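Lipoprotein, putative (Bacillus anthracis, PDB 4NOH) is a putative lipoprotein of unknown function, assigned to an uncharacterised lipoprotein family and possibly involved in lipid binding. Local coordinates at residues T4-Y9 with A163-V168; L45-T50 with Y119-D124; T51-V56 with K73-I78. All coordinates share one frame; numbering follows the deposited sequence.

In the fold
Strand 5-10, near the N terminus, pairs with strand 162-166 at the other end of the chain, so interaction 1 closes a loop that spans nearly the whole protein and sets the last strand at one edge of the nine-stranded mixed sheet. Within that span, interaction 2 joins strand 42-48 to strand 118-122 in the same sheet, on the opposite side of the chain's centre. Interaction 3, the innermost, falls between the two segments of interaction 2 along the chain and brings the segment after strand 68-71 against helix 49-57. Interactions 2 and 3 share that helix and touch directly, through M47 with M55 and V121 with A52; their centres are about 9 Å apart.

Interaction 1. Residues T4-Y9 with A163-V168; sequences TGIVMY and AHMVEV
At one edge of the large mixed sheet, the first strand of the chain (5-10) pairs antiparallel with the last (162-166). G5 with V166 and V7 with H164 are hydrogen-bonded pairs, alternating with the non-hydrogen-bonded pairs I6 with M165 and M8 with A163. V7 N gives a bond of 2.9 Å to H164 O, and H164 N returns one to V7 O; both donors lie nearly along the C=O axis. G5 N gives V166 O a longer, bent bond (3.1 Å, 141°); V166 N reaches G5 O in a straight one, but from above the carbonyl plane. V168 CG1 packs 3.7 Å from G5 CA, in the place a beta carbon on G5 would need. Where the first strand begins and the last has ended, one water accepts from both T4 N and V168 N.

On the face of V7 and H164, the imidazole stands in the crowded position between backbone N and carbonyl carbon (chi1 55°), which carries it alongside V7 to the Y9 hydroxyl. H164 NE2 and Y9 OH share a hydrogen bond of 2.7 Å, and the two rings meet rim to rim with planes only 9° apart. V166 CG1 covers one imidazole face near its rim and touches V7 CG2 at 3.6 Å. Y115 stacks on the Y9 ring. On the other face M165, bent at chi2 and chi3, brings SE to within 3.9 Å of I6 CG1, while I6 CG2 meets A163 CB; F151 and I154 cover this side. The terminal strands of the chain are antiparallel neighbours at the edge of a mixed beta sheet, with helix 150-156 on one face.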
ATOM      1  N   THR A   4      14.783  -7.397  -3.575  1.00 24.02           N
ATOM      2  CA  THR A   4      15.564  -6.838  -2.479  1.00 22.30           C
ATOM      3  C   THR A   4      14.737  -5.835  -1.688  1.00 17.56           C
ATOM      4  O   THR A   4      15.235  -5.173  -0.795  1.00 18.08           O
ATOM      5  CB  THR A   4      16.847  -6.160  -2.995  1.00 24.63           C
ATOM      6  OG1 THR A   4      16.497  -5.229  -4.025  1.00 28.34           O
ATOM      7  CG2 THR A   4      17.794  -7.191  -3.580  1.00 27.54           C
ATOM      8  N   GLY A   5      13.454  -5.705  -2.015  1.00 15.20           N
ATOM      9  CA  GLY A   5      12.610  -4.822  -1.271  1.00 14.83           C
ATOM     10  C   GLY A   5      11.691  -5.547  -0.313  1.00 13.28           C
ATOM     11  O   GLY A   5      11.298  -6.687  -0.539  1.00 13.59           O
ATOM     12  N   ILE A   6      11.355  -4.865   0.761  1.00 11.88           N
ATOM     13  CA  ILE A   6      10.320  -5.341   1.691  1.00 12.35           C
ATOM     14  C   ILE A   6       9.294  -4.231   1.869  1.00 12.17           C
ATOM     15  O   ILE A   6       9.640  -3.074   2.190  1.00 12.63           O
ATOM     16  CB  ILE A   6      10.856  -5.763   3.071  1.00 13.20           C
ATOM     17  CG1 ILE A   6      11.940  -6.858   2.911  1.00 14.13           C
ATOM     18  CG2 ILE A   6       9.700  -6.270   3.930  1.00 14.02           C
ATOM     19  CD1 ILE A   6      12.609  -7.345   4.191  1.00 14.67           C
ATOM     20  N   VAL A   7       8.036  -4.555   1.623  1.00 11.42           N
ATOM     21  CA  VAL A   7       6.918  -3.663   1.926  1.00 11.05           C
ATOM     22  C   VAL A   7       6.355  -4.126   3.263  1.00 10.93           C
ATOM     23  O   VAL A   7       6.136  -5.319   3.460  1.00 11.45           O
ATOM     24  CB  VAL A   7       5.820  -3.671   0.850  1.00 11.81           C
ATOM     25  CG1 VAL A   7       4.575  -2.911   1.316  1.00 12.43           C
ATOM     26  CG2 VAL A   7       6.343  -3.072  -0.455  1.00 13.03           C
HETATM   27  N   MSE A   8       6.146  -3.193   4.168  1.00 11.77           N
HETATM   28  CA  MSE A   8       5.635  -3.476   5.502  1.00 12.67           C
HETATM   29  C   MSE A   8       4.483  -2.556   5.806  1.00 12.22           C
HETATM   30  O   MSE A   8       4.394  -1.435   5.289  1.00 12.93           O
HETATM   31  CB  MSE A   8       6.747  -3.352   6.548  1.00 14.27           C
HETATM   32  CG  MSE A   8       7.467  -2.026   6.525  1.00 14.62           C
HETATM   33 SE   MSE A   8       9.169  -2.107   7.546  1.00 18.81          SE
HETATM   34  CE  MSE A   8      10.247  -2.823   6.083  1.00 20.74           C
ATOM     35  N   TYR A   9       3.598  -3.006   6.686  1.00 12.43           N
ATOM     36  CA  TYR A   9       2.397  -2.292   7.007  1.00 12.68           C
ATOM     37  C   TYR A   9       2.192  -2.301   8.483  1.00 12.97           C
ATOM     38  O   TYR A   9       2.385  -3.322   9.127  1.00 13.56           O
ATOM     39  CB  TYR A   9       1.171  -2.986   6.409  1.00 13.53           C
ATOM     40  CG  TYR A   9       1.231  -3.297   4.937  1.00 12.73           C
ATOM     41  CD1 TYR A   9       1.869  -4.446   4.486  1.00 11.99           C
ATOM     42  CD2 TYR A   9       0.603  -2.487   3.998  1.00 13.15           C
ATOM     43  CE1 TYR A   9       1.878  -4.778   3.151  1.00 12.30           C
ATOM     44  CE2 TYR A   9       0.616  -2.801   2.636  1.00 12.91           C
ATOM     45  CZ  TYR A   9       1.272  -3.945   2.217  1.00 12.96           C
ATOM     46  OH  TYR A   9       1.325  -4.232   0.869  1.00 12.59           O
ATOM     47  N   ALA A 163       4.194  -7.950   6.138  1.00 13.76           N
ATOM     48  CA  ALA A 163       5.358  -7.635   5.335  1.00 12.94           C
ATOM     49  C   ALA A 163       5.480  -8.637   4.214  1.00 13.43           C
ATOM     50  O   ALA A 163       5.084  -9.784   4.353  1.00 14.98           O
ATOM     51  CB  ALA A 163       6.626  -7.626   6.184  1.00 13.36           C
ATOM     52  N   HIS A 164       6.016  -8.191   3.078  1.00 12.66           N
ATOM     53  CA  HIS A 164       6.235  -9.065   1.942  1.00 13.49           C
ATOM     54  C   HIS A 164       7.404  -8.595   1.110  1.00 13.52           C
ATOM     55  O   HIS A 164       7.741  -7.396   1.101  1.00 12.93           O
ATOM     56  CB  HIS A 164       4.954  -9.298   1.094  1.00 13.82           C
ATOM     57  CG  HIS A 164       4.263  -8.059   0.594  1.00 13.40           C
ATOM     58  ND1 HIS A 164       3.805  -7.953  -0.699  1.00 14.43           N
ATOM     59  CD2 HIS A 164       3.865  -6.930   1.224  1.00 13.31           C
ATOM     60  CE1 HIS A 164       3.169  -6.799  -0.848  1.00 13.70           C
ATOM     61  NE2 HIS A 164       3.166  -6.175   0.311  1.00 12.87           N
HETATM   62  N   MSE A 165       8.014  -9.542   0.406  1.00 15.03           N
HETATM   63  CA  MSE A 165       9.128  -9.259  -0.478  1.00 15.91           C
HETATM   64  C   MSE A 165       8.602  -8.726  -1.776  1.00 16.38           C
HETATM   65  O   MSE A 165       7.634  -9.265  -2.356  1.00 17.63           O
HETATM   66  CB  MSE A 165       9.888 -10.534  -0.824  1.00 18.37           C
HETATM   67  CG  MSE A 165      10.504 -11.171   0.419  1.00 21.25           C
HETATM   68 SE   MSE A 165      12.109 -10.229   1.054  1.00 22.16          SE
HETATM   69  CE  MSE A 165      13.096  -9.803  -0.592  1.00 24.76           C
ATOM     70  N   VAL A 166       9.290  -7.724  -2.300  1.00 15.97           N
ATOM     71  CA  VAL A 166       8.880  -7.119  -3.533  1.00 17.95           C
ATOM     72  C   VAL A 166      10.061  -6.771  -4.414  1.00 18.51           C
ATOM     73  O   VAL A 166      11.161  -6.548  -3.928  1.00 18.20           O
ATOM     74  CB  VAL A 166       8.061  -5.820  -3.278  1.00 17.74           C
ATOM     75  CG1 VAL A 166       6.873  -6.078  -2.351  1.00 17.84           C
ATOM     76  CG2 VAL A 166       8.926  -4.685  -2.709  1.00 17.92           C
ATOM     77  N   GLU A 167       9.828  -6.729  -5.725  0.60 19.56           N
ATOM     78  CA  GLU A 167      10.855  -6.290  -6.662  0.60 22.12           C
ATOM     79  C   GLU A 167      10.783  -4.771  -6.739  0.60 22.48           C
ATOM     80  O   GLU A 167       9.709  -4.191  -6.962  0.60 23.29           O
ATOM     81  CB  GLU A 167      10.656  -6.938  -8.033  0.60 24.67           C
ATOM     82  CG  GLU A 167      10.848  -8.440  -7.965  0.60 26.34           C
ATOM     83  CD  GLU A 167      10.889  -9.118  -9.315  0.60 30.94           C
ATOM     84  OE1 GLU A 167      10.421  -8.529 -10.312  0.60 32.97           O
ATOM     85  OE2 GLU A 167      11.390 -10.266  -9.367  0.60 32.76           O
ATOM     86  N   VAL A 168      11.918  -4.120  -6.527  1.00 22.27           N
ATOM     87  CA  VAL A 168      11.933  -2.669  -6.532  1.00 24.39           C
ATOM     88  C   VAL A 168      12.147  -2.127  -7.943  1.00 27.79           C
ATOM     89  O   VAL A 168      12.586  -2.850  -8.838  1.00 29.79           O
ATOM     90  CB  VAL A 168      12.902  -2.097  -5.486  1.00 25.14           C
ATOM     91  CG1 VAL A 168      12.346  -2.388  -4.097  1.00 24.36           C
ATOM     92  CG2 VAL A 168      14.286  -2.665  -5.651  1.00 28.09           C
TER
HETATM   93  O   HOH W   1      14.277  -5.848  -6.114  1.00 24.66           O

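Interaction 2. Residues L45-T50 with Y119-D124; sequences LIMNKT and YAVVSD
Strands 42-48 and 118-122 run parallel within the mixed sheet; the first leads directly into helix 49-57, the second through the single residue S123 into helix 124-128, so that two helix N-termini lie next to each other where the strands end. The backbone bonds form the usual parallel ladder. A120 N donates to L45 O at 2.8 Å, M47 N to A120 O, and V122 N to M47 O; A120 thus bonds through both its N-H and its C=O to residues on either side of I46. The ladder ends at the N48-V122 bridge, where K49 N makes only a weak, strongly bent bond to V122 O (120° at the hydrogen).

Apolar contacts divide between the two faces. With I46 and A120 on one face, I46 CG2 meets V122 CG2 at 4.1 Å, and Y127 of helix 124-128 covers V122. On the face of M47 and V121, M47 CG, in the crowded position between backbone N and carbonyl carbon (chi1 65°), lies 3.9 Å from V121 CG2; A52 of helix 49-57 packs on both residues, and I109 of strand 107-109 covers L45, M47 and Y119.

The polar contacts gather at the helix starts. N48 is the N-cap of helix 49-57, with OD1 accepting from T51 N, and S123 OG caps helix 124-128 at E126 N and also bonds to D80. The D124 carboxylate grips T50 with both oxygens, each through its syn lone pair, an arrangement that fixes its rotation and probably stabilises its negative charge beside the helix start. T50 N reaches OD1 nearly straight (167°) at 3.1 Å, and a water links N48 ND2 to D124 O. The shortest bond of the contact runs from T50 OG1 to D124 OD2, at 2.6 Å.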
ATOM      1  N   LEU A  45      -7.816  -0.106   2.050  1.00 13.69           N
ATOM      2  CA  LEU A  45      -6.684   0.735   2.421  1.00 13.51           C
ATOM      3  C   LEU A  45      -6.843   1.976   1.567  1.00 12.99           C
ATOM      4  O   LEU A  45      -6.727   1.888   0.353  1.00 12.87           O
ATOM      5  CB  LEU A  45      -5.391   0.022   2.126  1.00 15.29           C
ATOM      6  CG  LEU A  45      -4.079   0.556   2.673  1.00 16.41           C
ATOM      7  CD1 LEU A  45      -4.092   0.680   4.193  1.00 16.48           C
ATOM      8  CD2 LEU A  45      -2.933  -0.348   2.240  1.00 18.26           C
ATOM      9  N   ILE A  46      -7.080   3.101   2.215  1.00 12.74           N
ATOM     10  CA  ILE A  46      -7.432   4.372   1.570  1.00 13.32           C
ATOM     11  C   ILE A  46      -6.267   5.360   1.629  1.00 12.38           C
ATOM     12  O   ILE A  46      -5.699   5.621   2.695  1.00 13.01           O
ATOM     13  CB  ILE A  46      -8.645   5.020   2.268  1.00 14.66           C
ATOM     14  CG1 ILE A  46      -9.803   4.016   2.458  1.00 15.17           C
ATOM     15  CG2 ILE A  46      -9.134   6.229   1.468  1.00 15.55           C
ATOM     16  CD1 ILE A  46     -10.836   4.415   3.498  1.00 16.38           C
HETATM   17  N   MSE A  47      -5.906   5.918   0.494  0.60 12.85           N
HETATM   18  CA  MSE A  47      -4.885   6.933   0.520  0.60 12.84           C
HETATM   19  C   MSE A  47      -5.380   8.116  -0.245  0.60 11.87           C
HETATM   20  O   MSE A  47      -6.433   8.086  -0.892  0.60 12.09           O
HETATM   21  CB  MSE A  47      -3.555   6.428  -0.016  0.60 14.76           C
HETATM   22  CG  MSE A  47      -3.551   6.061  -1.483  0.60 17.49           C
HETATM   23 SE   MSE A  47      -2.060   4.820  -1.912  0.60 23.27          SE
HETATM   24  CE  MSE A  47      -3.009   3.115  -1.839  0.60 22.70           C
ATOM     25  N   ASN A  48      -4.654   9.205  -0.100  1.00 11.81           N
ATOM     26  CA  ASN A  48      -4.976  10.386  -0.843  1.00 11.76           C
ATOM     27  C   ASN A  48      -4.204  10.392  -2.166  1.00 11.94           C
ATOM     28  O   ASN A  48      -3.257   9.622  -2.385  1.00 11.89           O
ATOM     29  CB  ASN A  48      -4.824  11.695  -0.052  1.00 12.26           C
ATOM     30  CG  ASN A  48      -3.397  12.041   0.333  1.00 13.00           C
ATOM     31  OD1 ASN A  48      -2.419  11.571  -0.233  1.00 13.03           O
ATOM     32  ND2 ASN A  48      -3.278  12.945   1.285  1.00 14.77           N
ATOM     33  N   LYS A  49      -4.628  11.291  -3.059  1.00 11.71           N
ATOM     34  CA  LYS A  49      -4.027  11.404  -4.393  1.00 12.99           C
ATOM     35  C   LYS A  49      -2.526  11.687  -4.319  1.00 12.72           C
ATOM     36  O   LYS A  49      -1.731  11.087  -5.040  1.00 13.35           O
ATOM     37  CB  LYS A  49      -4.722  12.502  -5.186  1.00 14.19           C
ATOM     38  CG  LYS A  49      -4.150  12.684  -6.573  1.00 16.24           C
ATOM     39  CD  LYS A  49      -4.813  13.819  -7.310  1.00 20.23           C
ATOM     40  CE  LYS A  49      -4.108  14.047  -8.630  1.00 23.58           C
ATOM     41  NZ  LYS A  49      -4.701  15.170  -9.378  1.00 26.95           N
ATOM     42  N   THR A  50      -2.134  12.594  -3.446  1.00 12.54           N
ATOM     43  CA  THR A  50      -0.744  12.964  -3.347  1.00 13.57           C
ATOM     44  C   THR A  50       0.112  11.747  -2.999  1.00 12.72           C
ATOM     45  O   THR A  50       1.167  11.529  -3.577  1.00 13.86           O
ATOM     46  CB  THR A  50      -0.578  14.129  -2.369  1.00 15.19           C
ATOM     47  OG1 THR A  50      -1.153  15.305  -2.955  1.00 16.82           O
ATOM     48  CG2 THR A  50       0.855  14.412  -2.099  1.00 16.39           C
ATOM     49  N   TYR A 119      -8.088  -1.338  -2.322  1.00 12.74           N
ATOM     50  CA  TYR A 119      -7.279  -0.134  -2.164  1.00 12.02           C
ATOM     51  C   TYR A 119      -8.083   1.003  -2.764  1.00 13.14           C
ATOM     52  O   TYR A 119      -8.618   0.874  -3.843  1.00 15.50           O
ATOM     53  CB  TYR A 119      -5.967  -0.254  -2.907  1.00 11.95           C
ATOM     54  CG  TYR A 119      -5.179  -1.520  -2.635  1.00 11.55           C
ATOM     55  CD1 TYR A 119      -5.508  -2.687  -3.282  1.00 12.33           C
ATOM     56  CD2 TYR A 119      -4.110  -1.547  -1.734  1.00 11.57           C
ATOM     57  CE1 TYR A 119      -4.817  -3.837  -3.076  1.00 12.97           C
ATOM     58  CE2 TYR A 119      -3.391  -2.724  -1.527  1.00 11.92           C
ATOM     59  CZ  TYR A 119      -3.769  -3.861  -2.199  1.00 12.41           C
ATOM     60  OH  TYR A 119      -3.092  -5.027  -2.033  1.00 13.62           O
ATOM     61  N   ALA A 120      -8.187   2.112  -2.079  1.00 11.81           N
ATOM     62  CA  ALA A 120      -8.959   3.250  -2.609  1.00 11.99           C
ATOM     63  C   ALA A 120      -8.100   4.489  -2.629  1.00 12.78           C
ATOM     64  O   ALA A 120      -7.250   4.668  -1.764  1.00 12.24           O
ATOM     65  CB  ALA A 120     -10.213   3.490  -1.797  1.00 13.67           C
ATOM     66  N   VAL A 121      -8.310   5.343  -3.631  1.00 11.55           N
ATOM     67  CA  VAL A 121      -7.600   6.599  -3.695  1.00 12.01           C
ATOM     68  C   VAL A 121      -8.643   7.681  -3.843  1.00 11.56           C
ATOM     69  O   VAL A 121      -9.463   7.633  -4.760  1.00 11.86           O
ATOM     70  CB  VAL A 121      -6.571   6.643  -4.828  1.00 12.49           C
ATOM     71  CG1 VAL A 121      -5.775   7.940  -4.785  1.00 13.56           C
ATOM     72  CG2 VAL A 121      -5.634   5.432  -4.772  1.00 12.83           C
ATOM     73  N   VAL A 122      -8.563   8.663  -2.959  1.00 11.27           N
ATOM     74  CA  VAL A 122      -9.493   9.800  -2.973  1.00 12.01           C
ATOM     75  C   VAL A 122      -8.720  11.128  -2.977  1.00 12.09           C
ATOM     76  O   VAL A 122      -7.531  11.155  -2.779  1.00 12.12           O
ATOM     77  CB  VAL A 122     -10.446   9.767  -1.758  1.00 13.53           C
ATOM     78  CG1 VAL A 122     -11.326   8.509  -1.788  1.00 14.05           C
ATOM     79  CG2 VAL A 122      -9.686   9.858  -0.443  1.00 14.35           C
ATOM     80  N   SER A 123      -9.403  12.221  -3.272  1.00 12.91           N
ATOM     81  CA  SER A 123      -8.719  13.490  -3.294  1.00 13.76           C
ATOM     82  C   SER A 123      -8.155  13.808  -1.900  1.00 13.13           C
ATOM     83  O   SER A 123      -8.605  13.275  -0.902  1.00 13.25           O
ATOM     84  CB  SER A 123      -9.662  14.613  -3.734  1.00 15.18           C
ATOM     85  OG  SER A 123     -10.617  14.909  -2.734  1.00 16.55           O
ATOM     86  N   ASP A 124      -7.152  14.662  -1.852  1.00 13.49           N
ATOM     87  CA  ASP A 124      -6.564  15.044  -0.601  1.00 13.98           C
ATOM     88  C   ASP A 124      -7.638  15.646   0.330  1.00 14.86           C
ATOM     89  O   ASP A 124      -7.642  15.399   1.530  1.00 15.65           O
ATOM     90  CB  ASP A 124      -5.414  16.048  -0.804  1.00 14.34           C
ATOM     91  CG  ASP A 124      -4.183  15.447  -1.480  1.00 15.45           C
ATOM     92  OD1 ASP A 124      -4.195  14.269  -1.909  1.00 14.93           O
ATOM     93  OD2 ASP A 124      -3.158  16.190  -1.541  1.00 18.28           O
TER
HETATM   94  O   HOH W   2      -5.201  14.786   2.670  1.00 19.28           O

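Interaction 3. Residues T51-V56 with K73-I78; sequences TAEKMV and KALPAI
L75 is the centre of this helix-to-loop contact, in which an irregular segment between strands 68-71 and 84-86 passes helix 49-57, touching it with K73 to L75. The forked end of L75 meets A52 with both methyls: CD2 lies 3.8 Å and CD1 3.9 Å from A52 CB, so the alanine methyl faces the fork rather than one branch. The same CD2 also touches the aliphatic part of E53, 4.0 Å from E53 CG, the two side chains crossing at about a right angle. One turn after A52, V56 uses its two branches differently. Its CG2 packs against the base of the leucine, 4.2 Å from L75 CB, whereas CG1 turns to the backbone of the loop and rests 3.7 Å from K73 O and 4.0 Å from A74 N. The contact is therefore made by apolar groups and the methylene of E53, together with one stretch of loop backbone.

Torsions set up this fit. L75 CG is anti to its backbone N (chi1 -175°), extending the side chain from the loop to the helix, and V56 CG1 is likewise anti to its N (chi1 171°). A52 and V56 are presented on the same side of the helix because they are one turn apart, joined by the bond from V56 N to A52 O.

Further out, I72 adds to the packing on V56, and P76 and I78 rest on I84 of strand 84-86, tying the later residues of the segment to the large sheet. The helix is itself seated on that sheet through M55, which packs on F32 of strand 26-39 and on M47 of strand 42-48, where M55 SE lies 3.4 Å from M47 SE.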
ATOM      1  N   THR A  51      -0.360  10.947  -2.065  1.00 12.08           N
ATOM      2  CA  THR A  51       0.353   9.764  -1.631  1.00 12.09           C
ATOM      3  C   THR A  51       0.387   8.724  -2.725  1.00 12.12           C
ATOM      4  O   THR A  51       1.443   8.120  -3.009  1.00 12.87           O
ATOM      5  CB  THR A  51      -0.292   9.181  -0.373  1.00 12.55           C
ATOM      6  OG1 THR A  51      -0.142  10.122   0.713  1.00 13.31           O
ATOM      7  CG2 THR A  51       0.331   7.834   0.024  1.00 13.17           C
ATOM      8  N   ALA A  52      -0.761   8.479  -3.345  1.00 10.99           N
ATOM      9  CA  ALA A  52      -0.798   7.477  -4.409  1.00 11.51           C
ATOM     10  C   ALA A  52       0.110   7.831  -5.588  1.00 12.78           C
ATOM     11  O   ALA A  52       0.764   6.962  -6.173  1.00 12.56           O
ATOM     12  CB  ALA A  52      -2.243   7.184  -4.852  1.00 12.02           C
ATOM     13  N   GLU A  53       0.191   9.118  -5.915  1.00 13.75           N
ATOM     14  CA  GLU A  53       1.096   9.567  -6.977  1.00 16.20           C
ATOM     15  C   GLU A  53       2.530   9.219  -6.599  1.00 16.00           C
ATOM     16  O   GLU A  53       3.336   8.790  -7.432  1.00 17.13           O
ATOM     17  CB  GLU A  53       0.976  11.067  -7.201  1.00 17.68           C
ATOM     18  CG  GLU A  53      -0.275  11.491  -7.951  1.00 20.57           C
ATOM     19  CD  GLU A  53      -0.349  13.004  -8.188  1.00 24.67           C
ATOM     20  OE1 GLU A  53       0.167  13.808  -7.358  1.00 27.56           O
ATOM     21  OE2 GLU A  53      -0.932  13.409  -9.210  1.00 26.85           O
ATOM     22  N   LYS A  54       2.858   9.423  -5.327  1.00 15.71           N
ATOM     23  CA  LYS A  54       4.233   9.094  -4.875  1.00 15.69           C
ATOM     24  C   LYS A  54       4.490   7.579  -4.934  1.00 15.61           C
ATOM     25  O   LYS A  54       5.595   7.146  -5.270  1.00 16.36           O
ATOM     26  CB  LYS A  54       4.486   9.685  -3.489  1.00 16.02           C
ATOM     27  CG  LYS A  54       4.587  11.206  -3.518  1.00 17.34           C
ATOM     28  CD  LYS A  54       4.564  11.827  -2.137  1.00 19.62           C
ATOM     29  CE  LYS A  54       4.727  13.340  -2.213  1.00 21.21           C
ATOM     30  NZ  LYS A  54       4.481  13.943  -0.887  1.00 23.34           N
HETATM   31  N   MSE A  55       3.492   6.776  -4.598  1.00 14.68           N
HETATM   32  CA  MSE A  55       3.621   5.324  -4.722  1.00 15.33           C
HETATM   33  C   MSE A  55       3.853   4.930  -6.179  1.00 15.15           C
HETATM   34  O   MSE A  55       4.656   4.036  -6.459  1.00 16.59           O
HETATM   35  CB  MSE A  55       2.374   4.597  -4.226  1.00 17.01           C
HETATM   36  CG  MSE A  55       2.299   4.669  -2.744  1.00 18.07           C
HETATM   37 SE   MSE A  55       1.000   3.326  -2.094  1.00 26.91          SE
HETATM   38  CE  MSE A  55       2.207   1.786  -1.987  1.00 30.41           C
ATOM     39  N   VAL A  56       3.149   5.554  -7.113  1.00 14.56           N
ATOM     40  CA  VAL A  56       3.381   5.271  -8.546  1.00 15.80           C
ATOM     41  C   VAL A  56       4.830   5.606  -8.945  1.00 17.60           C
ATOM     42  O   VAL A  56       5.437   4.869  -9.702  1.00 17.95           O
ATOM     43  CB  VAL A  56       2.365   6.012  -9.445  1.00 16.11           C
ATOM     44  CG1 VAL A  56       2.725   5.912 -10.925  1.00 17.40           C
ATOM     45  CG2 VAL A  56       0.963   5.448  -9.235  1.00 15.70           C
ATOM     46  N   LYS A  73       1.970   3.063 -14.550  1.00 22.52           N
ATOM     47  CA  LYS A  73       2.831   4.190 -14.887  1.00 23.84           C
ATOM     48  C   LYS A  73       2.185   5.532 -14.621  1.00 22.85           C
ATOM     49  O   LYS A  73       2.859   6.552 -14.578  1.00 26.65           O
ATOM     50  CB  LYS A  73       3.279   4.063 -16.346  1.00 27.12           C
ATOM     51  CG  LYS A  73       4.085   2.801 -16.599  1.00 30.31           C
ATOM     52  CD  LYS A  73       5.249   2.735 -15.602  1.00 33.95           C
ATOM     53  CE  LYS A  73       6.104   1.483 -15.731  1.00 38.27           C
ATOM     54  NZ  LYS A  73       7.164   1.485 -14.684  1.00 39.57           N
ATOM     55  N   ALA A  74       0.877   5.523 -14.424  1.00 20.60           N
ATOM     56  CA  ALA A  74       0.147   6.740 -14.123  1.00 19.85           C
ATOM     57  C   ALA A  74      -0.965   6.378 -13.193  1.00 19.50           C
ATOM     58  O   ALA A  74      -1.478   5.264 -13.223  1.00 21.28           O
ATOM     59  CB  ALA A  74      -0.422   7.347 -15.389  1.00 21.80           C
ATOM     60  N   LEU A  75      -1.326   7.306 -12.328  1.00 17.99           N
ATOM     61  CA  LEU A  75      -2.443   7.084 -11.455  1.00 16.85           C
ATOM     62  C   LEU A  75      -3.665   7.543 -12.220  1.00 18.19           C
ATOM     63  O   LEU A  75      -3.630   8.625 -12.822  1.00 18.82           O
ATOM     64  CB  LEU A  75      -2.312   7.938 -10.208  1.00 16.88           C
ATOM     65  CG  LEU A  75      -3.364   7.703  -9.146  1.00 15.86           C
ATOM     66  CD1 LEU A  75      -3.180   6.337  -8.501  1.00 15.30           C
ATOM     67  CD2 LEU A  75      -3.242   8.814  -8.117  1.00 15.64           C
ATOM     68  N   PRO A  76      -4.744   6.749 -12.215  1.00 16.94           N
ATOM     69  CA  PRO A  76      -5.945   7.250 -12.882  1.00 17.20           C
ATOM     70  C   PRO A  76      -6.425   8.565 -12.281  1.00 17.19           C
ATOM     71  O   PRO A  76      -6.157   8.861 -11.106  1.00 16.39           O
ATOM     72  CB  PRO A  76      -6.981   6.175 -12.573  1.00 16.54           C
ATOM     73  CG  PRO A  76      -6.186   4.939 -12.386  1.00 16.94           C
ATOM     74  CD  PRO A  76      -4.938   5.384 -11.699  1.00 16.36           C
ATOM     75  N   ALA A  77      -7.167   9.326 -13.062  1.00 17.20           N
ATOM     76  CA  ALA A  77      -7.720  10.580 -12.599  1.00 18.04           C
ATOM     77  C   ALA A  77      -8.519  10.404 -11.309  1.00 17.51           C
ATOM     78  O   ALA A  77      -9.311   9.439 -11.171  1.00 19.08           O
ATOM     79  CB  ALA A  77      -8.610  11.194 -13.666  1.00 18.63           C
ATOM     80  N   ILE A  78      -8.268  11.320 -10.374  1.00 17.89           N
ATOM     81  CA  ILE A  78      -8.936  11.375  -9.090  1.00 17.76           C
ATOM     82  C   ILE A  78      -9.522  12.759  -8.949  1.00 20.24           C
ATOM     83  O   ILE A  78      -8.852  13.740  -9.245  1.00 21.02           O
ATOM     84  CB  ILE A  78      -7.934  11.246  -7.909  1.00 18.40           C
ATOM     85  CG1 ILE A  78      -6.965  10.077  -8.081  1.00 18.26           C
ATOM     86  CG2 ILE A  78      -8.692  11.197  -6.577  1.00 17.89           C
ATOM     87  CD1 ILE A  78      -7.618   8.739  -8.027  1.00 18.17           C
TER